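PDB 6UBL: DynF from Micromonospora chersina, which is of unknown function but belongs to the dynemicin biosynthesis pathway and probably binds a hydrophobic ligand inside its beta barrel. Local coordinates for residues L146-R151 and P187-A193. Coordinates in Å, arbitrary orientation, origin at the centre of the assembly. Where two conformers were deposited one is given. Numbering follows the deposited sequence.
Sequences LKLMNR and PDGQPVA
Val-192 packs against Leu-146 and Leu-148, showing how a beta barrel can seat a long connection between neighbouring strands against a strand that pairs with the first of them. Strands 146-149 and 193-205 both pair antiparallel with strand 170-183, so residues 187-193 meet residues 146-151 mainly through side chains, with no backbone hydrogen bond between them. The closest CA approaches are wide: 7.8 Å from Leu-148 CA to Val-192 CA and 8.0 Å from Met-149 CA to Pro-187 CA. A classic beta bulge, in which Val-192 and Ala-193 both face Leu-181, ends the connection; Val-192 is kinked (phi/psi -84/-33) and Ala-193 extended (-156/170). Leu-146 and Leu-148, both mt, meet this bulge: Leu-146 CD1 lies 3.8 Å from Val-192 CG1, Leu-148 CD2 lies 4.0 Å from Val-192 CB and its CD1 4.2 Å from Ala-193 CB. Met-149, in the conformer given (ptm), brings its SD to 4.4 Å from Pro-187 CB. Past the strand end, Arg-151 stretches out (mtt) and puts one guanidinium face over Pro-187 O. Here the contact joins the dimer interface: Gly-10 O of the second subunit accepts a hydrogen bond from Arg-151 NH1, and Ser-1 OG and Met-2 N of that subunit hydrogen-bond to Asp-188 OD1 and OD2 respectively. Within the chain, Asp-188 OD1 closes a salt bridge, accepting from Arg-151 NH1 at 3.0 Å and NH2 at 2.9 Å.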
loop_
_atom_site.group_PDB
_atom_site.type_symbol
_atom_site.label_atom_id
_atom_site.label_comp_id
_atom_site.label_asym_id
_atom_site.label_seq_id
_atom_site.Cartn_x
_atom_site.Cartn_y
_atom_site.Cartn_z
ATOM N N LEU A 146 -21.916 9.757 6.141
ATOM C CA LEU A 146 -21.060 8.692 5.655
ATOM C C LEU A 146 -19.933 8.407 6.633
ATOM O O LEU A 146 -19.453 9.305 7.335
ATOM C CB LEU A 146 -20.370 9.135 4.361
ATOM C CG LEU A 146 -21.069 9.232 3.016
ATOM C CD1 LEU A 146 -20.207 10.033 2.061
ATOM C CD2 LEU A 146 -21.265 7.824 2.495
ATOM N N LYS A 147 -19.500 7.145 6.645
ATOM C CA LYS A 147 -18.224 6.739 7.210
ATOM C C LYS A 147 -17.469 6.029 6.096
ATOM O O LYS A 147 -18.038 5.174 5.408
ATOM C CB LYS A 147 -18.395 5.757 8.381
ATOM C CG LYS A 147 -18.661 6.428 9.715
ATOM C CD LYS A 147 -18.604 5.432 10.865
ATOM C CE LYS A 147 -19.524 5.883 11.988
ATOM N NZ LYS A 147 -19.554 4.933 13.134
ATOM N N LEU A 148 -16.205 6.383 5.903
ATOM C CA LEU A 148 -15.399 5.791 4.846
ATOM C C LEU A 148 -14.255 4.980 5.439
ATOM O O LEU A 148 -13.823 5.213 6.569
ATOM C CB LEU A 148 -14.825 6.874 3.923
ATOM C CG LEU A 148 -15.826 7.889 3.359
ATOM C CD1 LEU A 148 -15.144 8.843 2.409
ATOM C CD2 LEU A 148 -16.962 7.129 2.679
ATOM N N MET A 149 -13.783 4.012 4.660
ATOM C CA MET A 149 -12.662 3.180 5.056
ATOM C C MET A 149 -11.766 2.953 3.850
ATOM O O MET A 149 -12.161 3.179 2.705
ATOM C CB MET A 149 -13.137 1.818 5.570
ATOM C CG MET A 149 -14.128 1.135 4.646
ATOM S SD MET A 149 -14.420 -0.587 5.089
ATOM C CE MET A 149 -12.819 -1.282 4.694
ATOM N N ASN A 150 -10.558 2.476 4.117
ATOM C CA ASN A 150 -9.616 2.089 3.074
ATOM C C ASN A 150 -9.344 0.592 3.155
ATOM O O ASN A 150 -9.127 0.045 4.240
ATOM C CB ASN A 150 -8.316 2.888 3.174
ATOM C CG ASN A 150 -7.631 2.738 4.522
ATOM O OD1 ASN A 150 -8.220 3.017 5.561
ATOM N ND2 ASN A 150 -6.366 2.304 4.504
ATOM N N ARG A 151 -9.362 -0.066 1.999
ATOM C CA ARG A 151 -8.917 -1.451 1.881
ATOM C C ARG A 151 -7.430 -1.553 1.588
ATOM O O ARG A 151 -6.767 -2.499 2.041
ATOM C CB ARG A 151 -9.694 -2.170 0.775
ATOM C CG ARG A 151 -11.061 -2.675 1.211
ATOM C CD ARG A 151 -11.780 -3.484 0.139
ATOM N NE ARG A 151 -12.996 -4.083 0.692
ATOM C CZ ARG A 151 -13.966 -4.641 -0.023
ATOM N NH1 ARG A 151 -13.872 -4.711 -1.345
ATOM N NH2 ARG A 151 -15.023 -5.159 0.587
ATOM N N PRO A 187 -18.694 -1.495 0.798
ATOM C CA PRO A 187 -17.239 -1.575 0.585
ATOM C C PRO A 187 -16.858 -2.259 -0.713
ATOM O O PRO A 187 -15.711 -2.100 -1.152
ATOM C CB PRO A 187 -16.739 -2.365 1.806
ATOM C CG PRO A 187 -17.908 -3.205 2.198
ATOM C CD PRO A 187 -19.138 -2.367 1.906
ATOM N N ASP A 188 -17.771 -3.008 -1.342
ATOM C CA ASP A 188 -17.512 -3.548 -2.669
ATOM C C ASP A 188 -17.957 -2.593 -3.772
ATOM O O ASP A 188 -17.923 -2.968 -4.953
ATOM C CB ASP A 188 -18.274 -4.860 -2.910
ATOM C CG ASP A 188 -17.689 -6.060 -2.178
ATOM O OD1 ASP A 188 -16.525 -6.046 -1.747
ATOM O OD2 ASP A 188 -18.420 -7.072 -2.073
ATOM N N GLY A 189 -18.408 -1.383 -3.415
ATOM C CA GLY A 189 -18.885 -0.433 -4.395
ATOM C C GLY A 189 -17.775 0.442 -4.940
ATOM O O GLY A 189 -16.596 0.276 -4.629
ATOM N N GLN A 190 -18.164 1.390 -5.790
ATOM C CA GLN A 190 -17.196 2.370 -6.255
ATOM C C GLN A 190 -16.724 3.211 -5.071
ATOM O O GLN A 190 -17.491 3.471 -4.138
ATOM C CB GLN A 190 -17.814 3.306 -7.296
ATOM C CG GLN A 190 -18.092 2.674 -8.645
ATOM C CD GLN A 190 -18.115 3.681 -9.785
ATOM O OE1 GLN A 190 -17.448 4.718 -9.735
ATOM N NE2 GLN A 190 -18.879 3.371 -10.825
ATOM N N PRO A 191 -15.475 3.669 -5.089
ATOM C CA PRO A 191 -15.034 4.612 -4.057
ATOM C C PRO A 191 -15.914 5.852 -4.027
ATOM O O PRO A 191 -16.425 6.300 -5.052
ATOM C CB PRO A 191 -13.587 4.943 -4.464
ATOM C CG PRO A 191 -13.139 3.707 -5.227
ATOM C CD PRO A 191 -14.372 3.276 -5.987
ATOM N N VAL A 192 -16.137 6.363 -2.816
ATOM C CA VAL A 192 -16.870 7.613 -2.628
ATOM C C VAL A 192 -15.957 8.818 -2.777
ATOM O O VAL A 192 -16.398 9.880 -3.223
ATOM C CB VAL A 192 -17.517 7.602 -1.229
ATOM C CG1 VAL A 192 -18.139 8.960 -0.914
ATOM C CG2 VAL A 192 -18.528 6.484 -1.118
ATOM N N ALA A 193 -14.700 8.672 -2.393
ATOM C CA ALA A 193 -13.733 9.755 -2.417
ATOM C C ALA A 193 -12.351 9.132 -2.508
ATOM O O ALA A 193 -12.184 7.916 -2.365
ATOM C CB ALA A 193 -13.856 10.635 -1.169
#